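Local atomic coordinates of minor capsid protein (Enterobacteria phage PRD1, PDB entry 1YQ5), a protein that forms, together with proteins P31 and P2, the spike complexes at the fivefold vertices of the phage capsid and is essential for infectivity. Residues S58-N69 with A99-N110; Y77-S85 with L117-C125. All coordinates share one frame; numbering follows the deposited sequence.

From the N terminus the chain first lays down strands 5-11 to 51-53, and then 59-68, the first half of contact 1. It crosses to the other sheet of the jelly roll for 77-85, turns back along strand 86-93, and returns as 99-110, closing contact 1 around a 29-residue excursion. Next it crosses again, and 117-125 pairs with 77-85, closing contact 2 around 31 residues. Neither loop nests in the other: the segments alternate along the chain, so the two closures cross. Contact 1 lies in one sheet and contact 2 in the other, their centres about 9 Å apart, and they meet through the hydrophobic interior between the sheets, with Tyr83 OH hydrogen-bonded to Asn110 O at its edge.

Contact 1. Residues S58-N69 with A99-N110; sequences SGLYQITMTVKN and AGGTISLLIYCN
Thr64 and Ser104 sit opposite each other near the middle of a long antiparallel strand pair, 59-68 with 100-109, at one side of a sheet in the C-terminal domain of spike protein P5, a jelly roll of the C1q/TNF type. Backbone hydrogen bonds link the strands from the Gly59-Cys109 pair through Val67-Gly101, among them Tyr61 N to Ile107 O at 2.8 Å, with Asn69 N to Ala99 O as a last bond beyond. Inside the sandwich the packing is tight. Ile63 CD1 meets Ile107 CD1 at 3.7 Å, and CB of selenomethionine Met65 rests on Ile103 CG2. Cys109 SG approaches CD1 of the Tyr61 ring at 3.7 Å, oblique to the ring plane as a sulfur-aromatic contact. Phe122 and Leu120 of the facing sheet cover Ile63.

Gln62, Thr64, Ser104 and Leu106 point to the opposite face, which is buried against the other two subunits of the trimer; there Ser104 OG donates to Ser104 O of the third subunit, while Thr64 OG1 accepts from Leu106 N of that same subunit.

The ends are looser. Tyr108, its CG anti to the backbone N (chi1 180°), turns its ring along the partner strand toward Gly59 and Ser58 and brings CE1 to 3.6 Å from Gly59 CA; the backbone angles of Gly59 would press a CB against the carbonyl O of Ser58. Just beyond, Asn110 is exposed. At the far end the bent chain of Lys68 folds over Ala99, its CE 3.3 Å from Ala99 O. Lys68 NZ makes a salt bridge to Asp87 of the third subunit, and a water joins it to Ala99 N. In the buried centre, by contrast, two hydroxyls bridge the strands directly, Thr64 OG1 donating to Ser104 OG at 2.8 Å.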
loop_
_atom_site.group_PDB
_atom_site.type_symbol
_atom_site.label_atom_id
_atom_site.label_comp_id
_atom_site.label_asym_id
_atom_site.label_seq_id
_atom_site.Cartn_x
_atom_site.Cartn_y
_atom_site.Cartn_z
ATOM N N SER A 58 -16.864 -8.869 -10.757
ATOM C CA SER A 58 -16.907 -7.604 -10.029
ATOM C C SER A 58 -16.536 -7.905 -8.578
ATOM O O SER A 58 -16.813 -8.993 -8.077
ATOM C CB SER A 58 -18.310 -6.991 -10.083
ATOM O OG SER A 58 -18.624 -6.540 -11.389
ATOM N N GLY A 59 -15.902 -6.954 -7.904
ATOM C CA GLY A 59 -15.528 -7.186 -6.522
ATOM C C GLY A 59 -14.362 -6.343 -6.048
ATOM O O GLY A 59 -13.996 -5.347 -6.684
ATOM N N LEU A 60 -13.776 -6.747 -4.924
ATOM C CA LEU A 60 -12.651 -6.034 -4.335
ATOM C C LEU A 60 -11.344 -6.660 -4.782
ATOM O O LEU A 60 -11.181 -7.884 -4.746
ATOM C CB LEU A 60 -12.743 -6.069 -2.809
ATOM C CG LEU A 60 -13.909 -5.292 -2.194
ATOM C CD1 LEU A 60 -14.014 -5.605 -0.709
ATOM C CD2 LEU A 60 -13.693 -3.794 -2.414
ATOM N N TYR A 61 -10.414 -5.810 -5.202
ATOM C CA TYR A 61 -9.117 -6.266 -5.671
ATOM C C TYR A 61 -7.957 -5.598 -4.953
ATOM O O TYR A 61 -7.952 -4.381 -4.766
ATOM C CB TYR A 61 -8.975 -6.002 -7.172
ATOM C CG TYR A 61 -9.817 -6.908 -8.034
ATOM C CD1 TYR A 61 -11.191 -6.705 -8.167
ATOM C CD2 TYR A 61 -9.245 -8.000 -8.685
ATOM C CE1 TYR A 61 -11.973 -7.577 -8.931
ATOM C CE2 TYR A 61 -10.011 -8.871 -9.446
ATOM C CZ TYR A 61 -11.373 -8.660 -9.565
ATOM O OH TYR A 61 -12.127 -9.548 -10.303
ATOM N N GLN A 62 -6.981 -6.407 -4.550
ATOM C CA GLN A 62 -5.781 -5.901 -3.897
ATOM C C GLN A 62 -4.733 -5.887 -5.000
ATOM O O GLN A 62 -4.474 -6.909 -5.637
ATOM C CB GLN A 62 -5.337 -6.823 -2.760
ATOM C CG GLN A 62 -4.005 -6.424 -2.123
ATOM C CD GLN A 62 -3.969 -4.971 -1.668
ATOM O OE1 GLN A 62 -4.848 -4.514 -0.936
ATOM N NE2 GLN A 62 -2.941 -4.240 -2.096
ATOM N N ILE A 63 -4.136 -4.724 -5.220
ATOM C CA ILE A 63 -3.160 -4.552 -6.281
ATOM C C ILE A 63 -1.863 -3.912 -5.808
ATOM O O ILE A 63 -1.874 -2.977 -5.002
ATOM C CB ILE A 63 -3.758 -3.664 -7.385
ATOM C CG1 ILE A 63 -5.042 -4.307 -7.917
ATOM C CG2 ILE A 63 -2.745 -3.436 -8.490
ATOM C CD1 ILE A 63 -5.953 -3.337 -8.637
ATOM N N THR A 64 -0.748 -4.418 -6.323
ATOM C CA THR A 64 0.561 -3.881 -5.989
ATOM C C THR A 64 1.458 -3.869 -7.213
ATOM O O THR A 64 1.494 -4.827 -7.982
ATOM C CB THR A 64 1.285 -4.714 -4.901
ATOM O OG1 THR A 64 0.603 -4.578 -3.649
ATOM C CG2 THR A 64 2.734 -4.238 -4.738
HETATM N N MSE A 65 2.160 -2.763 -7.403
HETATM C CA MSE A 65 3.112 -2.652 -8.489
HETATM C C MSE A 65 4.350 -2.018 -7.895
HETATM O O MSE A 65 4.274 -0.960 -7.266
HETATM C CB MSE A 65 2.595 -1.786 -9.634
HETATM C CG MSE A 65 3.692 -1.537 -10.666
HETATM SE SE MSE A 65 3.112 -0.693 -12.296
HETATM C CE MSE A 65 2.344 0.919 -11.488
ATOM N N THR A 66 5.486 -2.679 -8.080
ATOM C CA THR A 66 6.750 -2.190 -7.559
ATOM C C THR A 66 7.797 -2.124 -8.657
ATOM O O THR A 66 7.688 -2.802 -9.678
ATOM C CB THR A 66 7.292 -3.113 -6.454
ATOM O OG1 THR A 66 7.408 -4.446 -6.966
ATOM C CG2 THR A 66 6.362 -3.111 -5.252
ATOM N N VAL A 67 8.814 -1.301 -8.439
ATOM C CA VAL A 67 9.891 -1.177 -9.401
ATOM C C VAL A 67 11.215 -0.876 -8.727
ATOM O O VAL A 67 11.273 -0.149 -7.734
ATOM C CB VAL A 67 9.631 -0.051 -10.440
ATOM C CG1 VAL A 67 9.500 1.293 -9.740
ATOM C CG2 VAL A 67 10.777 0.001 -11.444
ATOM N N LYS A 68 12.265 -1.476 -9.274
ATOM C CA LYS A 68 13.632 -1.255 -8.841
ATOM C C LYS A 68 14.396 -1.061 -10.149
ATOM O O LYS A 68 14.250 -1.851 -11.083
ATOM C CB LYS A 68 14.218 -2.467 -8.098
ATOM C CG LYS A 68 13.738 -2.680 -6.665
ATOM C CD LYS A 68 13.873 -1.424 -5.806
ATOM C CE LYS A 68 15.275 -0.809 -5.845
ATOM N NZ LYS A 68 16.355 -1.689 -5.300
ATOM N N ASN A 69 15.168 0.015 -10.221
ATOM C CA ASN A 69 16.000 0.320 -11.380
ATOM C C ASN A 69 17.171 1.030 -10.722
ATOM O O ASN A 69 17.310 2.257 -10.785
ATOM C CB ASN A 69 15.274 1.245 -12.359
ATOM C CG ASN A 69 16.026 1.400 -13.668
ATOM O OD1 ASN A 69 17.105 1.998 -13.710
ATOM N ND2 ASN A 69 15.468 0.853 -14.743
ATOM N N ALA A 99 16.066 3.096 -4.944
ATOM C CA ALA A 99 16.084 3.306 -6.386
ATOM C C ALA A 99 14.847 2.708 -7.048
ATOM O O ALA A 99 14.942 1.804 -7.877
ATOM C CB ALA A 99 17.352 2.697 -6.981
ATOM N N GLY A 100 13.684 3.222 -6.673
ATOM C CA GLY A 100 12.451 2.722 -7.241
ATOM C C GLY A 100 11.247 3.254 -6.499
ATOM O O GLY A 100 11.323 4.286 -5.831
ATOM N N GLY A 101 10.134 2.543 -6.608
ATOM C CA GLY A 101 8.927 2.983 -5.942
ATOM C C GLY A 101 7.934 1.859 -5.745
ATOM O O GLY A 101 8.148 0.731 -6.193
ATOM N N THR A 102 6.828 2.187 -5.091
ATOM C CA THR A 102 5.798 1.209 -4.796
ATOM C C THR A 102 4.416 1.840 -4.753
ATOM O O THR A 102 4.256 2.961 -4.278
ATOM C CB THR A 102 6.045 0.564 -3.407
ATOM O OG1 THR A 102 7.288 -0.153 -3.415
ATOM C CG2 THR A 102 4.899 -0.375 -3.041
ATOM N N ILE A 103 3.424 1.120 -5.264
ATOM C CA ILE A 103 2.044 1.575 -5.190
ATOM C C ILE A 103 1.197 0.340 -4.915
ATOM O O ILE A 103 1.308 -0.674 -5.611
ATOM C CB ILE A 103 1.542 2.285 -6.482
ATOM C CG1 ILE A 103 0.179 2.935 -6.192
ATOM C CG2 ILE A 103 1.407 1.298 -7.636
ATOM C CD1 ILE A 103 -0.358 3.825 -7.309
ATOM N N SER A 104 0.382 0.418 -3.870
ATOM C CA SER A 104 -0.484 -0.685 -3.487
ATOM C C SER A 104 -1.875 -0.135 -3.273
ATOM O O SER A 104 -2.043 0.934 -2.685
ATOM C CB SER A 104 0.024 -1.352 -2.213
ATOM O OG SER A 104 1.222 -2.054 -2.483
ATOM N N LEU A 105 -2.868 -0.883 -3.736
ATOM C CA LEU A 105 -4.248 -0.438 -3.659
ATOM C C LEU A 105 -5.264 -1.545 -3.432
ATOM O O LEU A 105 -5.112 -2.656 -3.934
ATOM C CB LEU A 105 -4.619 0.253 -4.975
ATOM C CG LEU A 105 -3.714 1.359 -5.507
ATOM C CD1 LEU A 105 -3.657 1.293 -7.030
ATOM C CD2 LEU A 105 -4.235 2.705 -5.036
ATOM N N LEU A 106 -6.297 -1.223 -2.663
ATOM C CA LEU A 106 -7.416 -2.128 -2.436
ATOM C C LEU A 106 -8.542 -1.287 -3.022
ATOM O O LEU A 106 -8.858 -0.224 -2.496
ATOM C CB LEU A 106 -7.682 -2.370 -0.945
ATOM C CG LEU A 106 -9.015 -3.099 -0.692
ATOM C CD1 LEU A 106 -9.000 -4.437 -1.405
ATOM C CD2 LEU A 106 -9.253 -3.294 0.803
ATOM N N ILE A 107 -9.126 -1.749 -4.122
ATOM C CA ILE A 107 -10.181 -1.000 -4.782
ATOM C C ILE A 107 -11.335 -1.890 -5.211
ATOM O O ILE A 107 -11.198 -3.115 -5.284
ATOM C CB ILE A 107 -9.639 -0.306 -6.047
ATOM C CG1 ILE A 107 -9.100 -1.364 -7.019
ATOM C CG2 ILE A 107 -8.545 0.677 -5.679
ATOM C CD1 ILE A 107 -8.643 -0.816 -8.362
ATOM N N TYR A 108 -12.477 -1.265 -5.485
ATOM C CA TYR A 108 -13.637 -2.005 -5.954
ATOM C C TYR A 108 -13.648 -1.890 -7.471
ATOM O O TYR A 108 -13.517 -0.792 -8.018
ATOM C CB TYR A 108 -14.944 -1.427 -5.415
ATOM C CG TYR A 108 -16.138 -2.202 -5.921
ATOM C CD1 TYR A 108 -16.464 -3.440 -5.372
ATOM C CD2 TYR A 108 -16.892 -1.737 -7.000
ATOM C CE1 TYR A 108 -17.508 -4.204 -5.885
ATOM C CE2 TYR A 108 -17.943 -2.495 -7.521
ATOM C CZ TYR A 108 -18.241 -3.727 -6.957
ATOM O OH TYR A 108 -19.264 -4.493 -7.462
ATOM N N CYS A 109 -13.804 -3.021 -8.147
ATOM C CA CYS A 109 -13.830 -3.033 -9.602
ATOM C C CYS A 109 -15.159 -3.541 -10.122
ATOM O O CYS A 109 -15.583 -4.654 -9.791
ATOM C CB CYS A 109 -12.726 -3.940 -10.160
ATOM S SG CYS A 109 -11.041 -3.408 -9.810
ATOM N N ASN A 110 -15.820 -2.724 -10.930
ATOM C CA ASN A 110 -17.073 -3.141 -11.532
ATOM C C ASN A 110 -16.690 -3.726 -12.884
ATOM O O ASN A 110 -15.994 -3.080 -13.667
ATOM C CB ASN A 110 -18.016 -1.953 -11.735
ATOM C CG ASN A 110 -19.303 -2.356 -12.427
ATOM O OD1 ASN A 110 -19.984 -3.283 -11.995
ATOM N ND2 ASN A 110 -19.640 -1.665 -13.508
HETATM O O HOH W 1 17.427 0.819 -3.985
#

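Contact 2. Residues Y77-S85 with L117-C125; sequences YLLRVKYGS and LDVLKFSLC
Tyr83 lies obliquely across Leu120 and the start of its strand, CD1 3.6 Å from Leu120 CD2 and also touching Val119 O. The anti placement of CG relative to the backbone N (chi1 -173°) lets the ring reach along to Asp118. Leu78 CD1 touches Cys125 SG at 3.8 Å at the other end, and between them Val81 CG2 leans obliquely on the Phe122 ring while Leu79 lies alongside Leu124. Three hydrogen-bonded pairs, Leu78-Cys125, Arg80-Ser123 and Lys82-Lys121, hold the backbones together.

The next shell fixes these groups. Tyr83 OH is hydrogen-bonded to Asn110 O, and Asp118, centre of an inverse gamma turn, spends its carboxylate on the backbone N atoms of Leu112, Gly113 and Val114. A water takes Gly84 N at 2.9 Å and donates to Leu117 O and Val119 O, tying the end of 77-85 to the start of 117-125. On the outer face Lys82 CE crosses Lys121 CD at 3.9 Å, and one water accepts from both NZ atoms; Asp28, salt-bridged to Lys82 and Arg80 and touched by Lys121, probably offsets the gathered charge.

The pair forms the middle of its sheet, flanked by strand 86-93 beyond 77-83 and by strand 51-53 beyond 119-125, while Leu79, Val81, Leu120, Phe122 and Leu124 face strands 59-68 and 100-109 across the sandwich.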
loop_
_atom_site.group_PDB
_atom_site.type_symbol
_atom_site.label_atom_id
_atom_site.label_comp_id
_atom_site.label_asym_id
_atom_site.label_seq_id
_atom_site.Cartn_x
_atom_site.Cartn_y
_atom_site.Cartn_z
ATOM N N TYR A 77 10.110 8.449 -8.943
ATOM C CA TYR A 77 9.480 7.379 -9.687
ATOM C C TYR A 77 7.986 7.655 -9.592
ATOM O O TYR A 77 7.452 7.860 -8.496
ATOM C CB TYR A 77 9.817 6.019 -9.081
ATOM C CG TYR A 77 11.179 5.517 -9.499
ATOM C CD1 TYR A 77 12.326 5.867 -8.790
ATOM C CD2 TYR A 77 11.320 4.720 -10.632
ATOM C CE1 TYR A 77 13.591 5.431 -9.206
ATOM C CE2 TYR A 77 12.573 4.283 -11.057
ATOM C CZ TYR A 77 13.701 4.640 -10.342
ATOM O OH TYR A 77 14.933 4.203 -10.772
ATOM N N LEU A 78 7.325 7.696 -10.743
ATOM C CA LEU A 78 5.893 7.957 -10.804
ATOM C C LEU A 78 5.172 6.662 -11.152
ATOM O O LEU A 78 5.516 6.002 -12.135
ATOM C CB LEU A 78 5.595 9.006 -11.877
ATOM C CG LEU A 78 6.469 10.262 -11.865
ATOM C CD1 LEU A 78 6.022 11.182 -12.985
ATOM C CD2 LEU A 78 6.373 10.967 -10.514
ATOM N N LEU A 79 4.178 6.297 -10.350
ATOM C CA LEU A 79 3.434 5.068 -10.603
ATOM C C LEU A 79 1.949 5.334 -10.758
ATOM O O LEU A 79 1.387 6.193 -10.077
ATOM C CB LEU A 79 3.664 4.057 -9.478
ATOM C CG LEU A 79 5.080 3.491 -9.366
ATOM C CD1 LEU A 79 6.007 4.546 -8.800
ATOM C CD2 LEU A 79 5.074 2.259 -8.466
ATOM N N ARG A 80 1.316 4.590 -11.657
ATOM C CA ARG A 80 -0.107 4.760 -11.897
ATOM C C ARG A 80 -0.823 3.468 -12.254
ATOM O O ARG A 80 -0.319 2.647 -13.026
ATOM C CB ARG A 80 -0.335 5.772 -13.025
ATOM C CG ARG A 80 -1.800 5.988 -13.369
ATOM C CD ARG A 80 -1.949 6.910 -14.574
ATOM N NE ARG A 80 -1.642 6.222 -15.824
ATOM C CZ ARG A 80 -1.349 6.840 -16.965
ATOM N NH1 ARG A 80 -1.309 8.171 -17.020
ATOM N NH2 ARG A 80 -1.121 6.130 -18.062
ATOM N N VAL A 81 -2.009 3.308 -11.675
ATOM C CA VAL A 81 -2.865 2.159 -11.927
ATOM C C VAL A 81 -4.218 2.733 -12.315
ATOM O O VAL A 81 -4.708 3.663 -11.671
ATOM C CB VAL A 81 -3.069 1.294 -10.669
ATOM C CG1 VAL A 81 -4.075 0.187 -10.964
ATOM C CG2 VAL A 81 -1.746 0.701 -10.220
ATOM N N LYS A 82 -4.818 2.190 -13.368
ATOM C CA LYS A 82 -6.121 2.666 -13.804
ATOM C C LYS A 82 -7.103 1.524 -13.982
ATOM O O LYS A 82 -6.713 0.399 -14.284
ATOM C CB LYS A 82 -6.011 3.407 -15.138
ATOM C CG LYS A 82 -5.036 4.567 -15.141
ATOM C CD LYS A 82 -5.118 5.343 -16.448
ATOM C CE LYS A 82 -4.713 4.486 -17.628
ATOM N NZ LYS A 82 -4.999 5.160 -18.935
ATOM N N TYR A 83 -8.376 1.826 -13.767
ATOM C CA TYR A 83 -9.448 0.867 -13.980
ATOM C C TYR A 83 -10.697 1.679 -14.288
ATOM O O TYR A 83 -11.178 2.441 -13.447
ATOM C CB TYR A 83 -9.712 -0.015 -12.760
ATOM C CG TYR A 83 -10.708 -1.103 -13.106
ATOM C CD1 TYR A 83 -10.320 -2.207 -13.867
ATOM C CD2 TYR A 83 -12.057 -0.970 -12.781
ATOM C CE1 TYR A 83 -11.250 -3.147 -14.304
ATOM C CE2 TYR A 83 -13.003 -1.906 -13.219
ATOM C CZ TYR A 83 -12.590 -2.988 -13.982
ATOM O OH TYR A 83 -13.512 -3.897 -14.443
ATOM N N GLY A 84 -11.212 1.527 -15.501
ATOM C CA GLY A 84 -12.391 2.284 -15.873
ATOM C C GLY A 84 -12.092 3.767 -15.789
ATOM O O GLY A 84 -11.021 4.209 -16.204
ATOM N N SER A 85 -13.020 4.537 -15.227
ATOM C CA SER A 85 -12.842 5.981 -15.114
ATOM C C SER A 85 -11.915 6.403 -13.976
ATOM O O SER A 85 -11.599 7.585 -13.837
ATOM C CB SER A 85 -14.202 6.661 -14.925
ATOM O OG SER A 85 -14.850 6.179 -13.760
ATOM N N LEU A 117 -12.841 -2.945 -21.790
ATOM C CA LEU A 117 -13.095 -1.964 -20.732
ATOM C C LEU A 117 -12.729 -2.483 -19.338
ATOM O O LEU A 117 -12.291 -1.710 -18.477
ATOM C CB LEU A 117 -14.570 -1.555 -20.728
ATOM C CG LEU A 117 -15.077 -0.806 -21.956
ATOM C CD1 LEU A 117 -16.577 -0.569 -21.833
ATOM C CD2 LEU A 117 -14.325 0.510 -22.093
ATOM N N ASP A 118 -12.919 -3.783 -19.116
ATOM C CA ASP A 118 -12.627 -4.397 -17.821
ATOM C C ASP A 118 -11.167 -4.820 -17.727
ATOM O O ASP A 118 -10.850 -6.010 -17.703
ATOM C CB ASP A 118 -13.532 -5.613 -17.595
ATOM C CG ASP A 118 -15.005 -5.274 -17.725
ATOM O OD1 ASP A 118 -15.392 -4.161 -17.309
ATOM O OD2 ASP A 118 -15.776 -6.122 -18.227
ATOM N N VAL A 119 -10.279 -3.837 -17.659
ATOM C CA VAL A 119 -8.857 -4.126 -17.592
ATOM C C VAL A 119 -8.105 -3.177 -16.673
ATOM O O VAL A 119 -8.316 -1.968 -16.697
ATOM C CB VAL A 119 -8.212 -4.056 -19.001
ATOM C CG1 VAL A 119 -8.474 -2.695 -19.626
ATOM C CG2 VAL A 119 -6.706 -4.305 -18.909
ATOM N N LEU A 120 -7.237 -3.746 -15.846
ATOM C CA LEU A 120 -6.413 -2.956 -14.948
ATOM C C LEU A 120 -5.221 -2.522 -15.793
ATOM O O LEU A 120 -4.528 -3.367 -16.367
ATOM C CB LEU A 120 -5.938 -3.813 -13.773
ATOM C CG LEU A 120 -7.003 -4.217 -12.750
ATOM C CD1 LEU A 120 -6.469 -5.317 -11.851
ATOM C CD2 LEU A 120 -7.404 -2.998 -11.932
ATOM N N LYS A 121 -4.995 -1.215 -15.887
ATOM C CA LYS A 121 -3.883 -0.696 -16.674
ATOM C C LYS A 121 -2.767 -0.213 -15.753
ATOM O O LYS A 121 -3.026 0.421 -14.728
ATOM C CB LYS A 121 -4.362 0.442 -17.574
ATOM C CG LYS A 121 -5.406 0.013 -18.606
ATOM C CD LYS A 121 -5.848 1.186 -19.470
ATOM C CE LYS A 121 -6.826 0.744 -20.551
ATOM N NZ LYS A 121 -7.246 1.884 -21.416
ATOM N N PHE A 122 -1.526 -0.516 -16.120
ATOM C CA PHE A 122 -0.379 -0.138 -15.303
ATOM C C PHE A 122 0.662 0.678 -16.059
ATOM O O PHE A 122 0.894 0.462 -17.254
ATOM C CB PHE A 122 0.308 -1.390 -14.742
ATOM C CG PHE A 122 -0.598 -2.276 -13.936
ATOM C CD1 PHE A 122 -1.479 -3.154 -14.564
ATOM C CD2 PHE A 122 -0.579 -2.225 -12.545
ATOM C CE1 PHE A 122 -2.329 -3.971 -13.819
ATOM C CE2 PHE A 122 -1.424 -3.035 -11.788
ATOM C CZ PHE A 122 -2.303 -3.912 -12.430
ATOM N N SER A 123 1.299 1.600 -15.347
ATOM C CA SER A 123 2.346 2.429 -15.928
ATOM C C SER A 123 3.185 3.094 -14.850
ATOM O O SER A 123 2.715 3.348 -13.737
ATOM C CB SER A 123 1.756 3.515 -16.832
ATOM O OG SER A 123 2.794 4.206 -17.516
ATOM N N LEU A 124 4.438 3.364 -15.191
ATOM C CA LEU A 124 5.356 4.031 -14.282
ATOM C C LEU A 124 6.538 4.552 -15.087
ATOM O O LEU A 124 6.731 4.165 -16.242
ATOM C CB LEU A 124 5.830 3.064 -13.182
ATOM C CG LEU A 124 6.659 1.823 -13.530
ATOM C CD1 LEU A 124 8.068 2.228 -13.963
ATOM C CD2 LEU A 124 6.738 0.920 -12.306
ATOM N N CYS A 125 7.311 5.439 -14.478
ATOM C CA CYS A 125 8.486 6.018 -15.113
ATOM C C CYS A 125 9.226 6.747 -14.020
ATOM O O CYS A 125 8.827 6.703 -12.859
ATOM C CB CYS A 125 8.086 7.050 -16.169
ATOM S SG CYS A 125 7.475 8.636 -15.457
HETATM O O HOH W 2 -6.355 4.812 -21.530
HETATM O O HOH W 3 -9.799 0.090 -17.615
#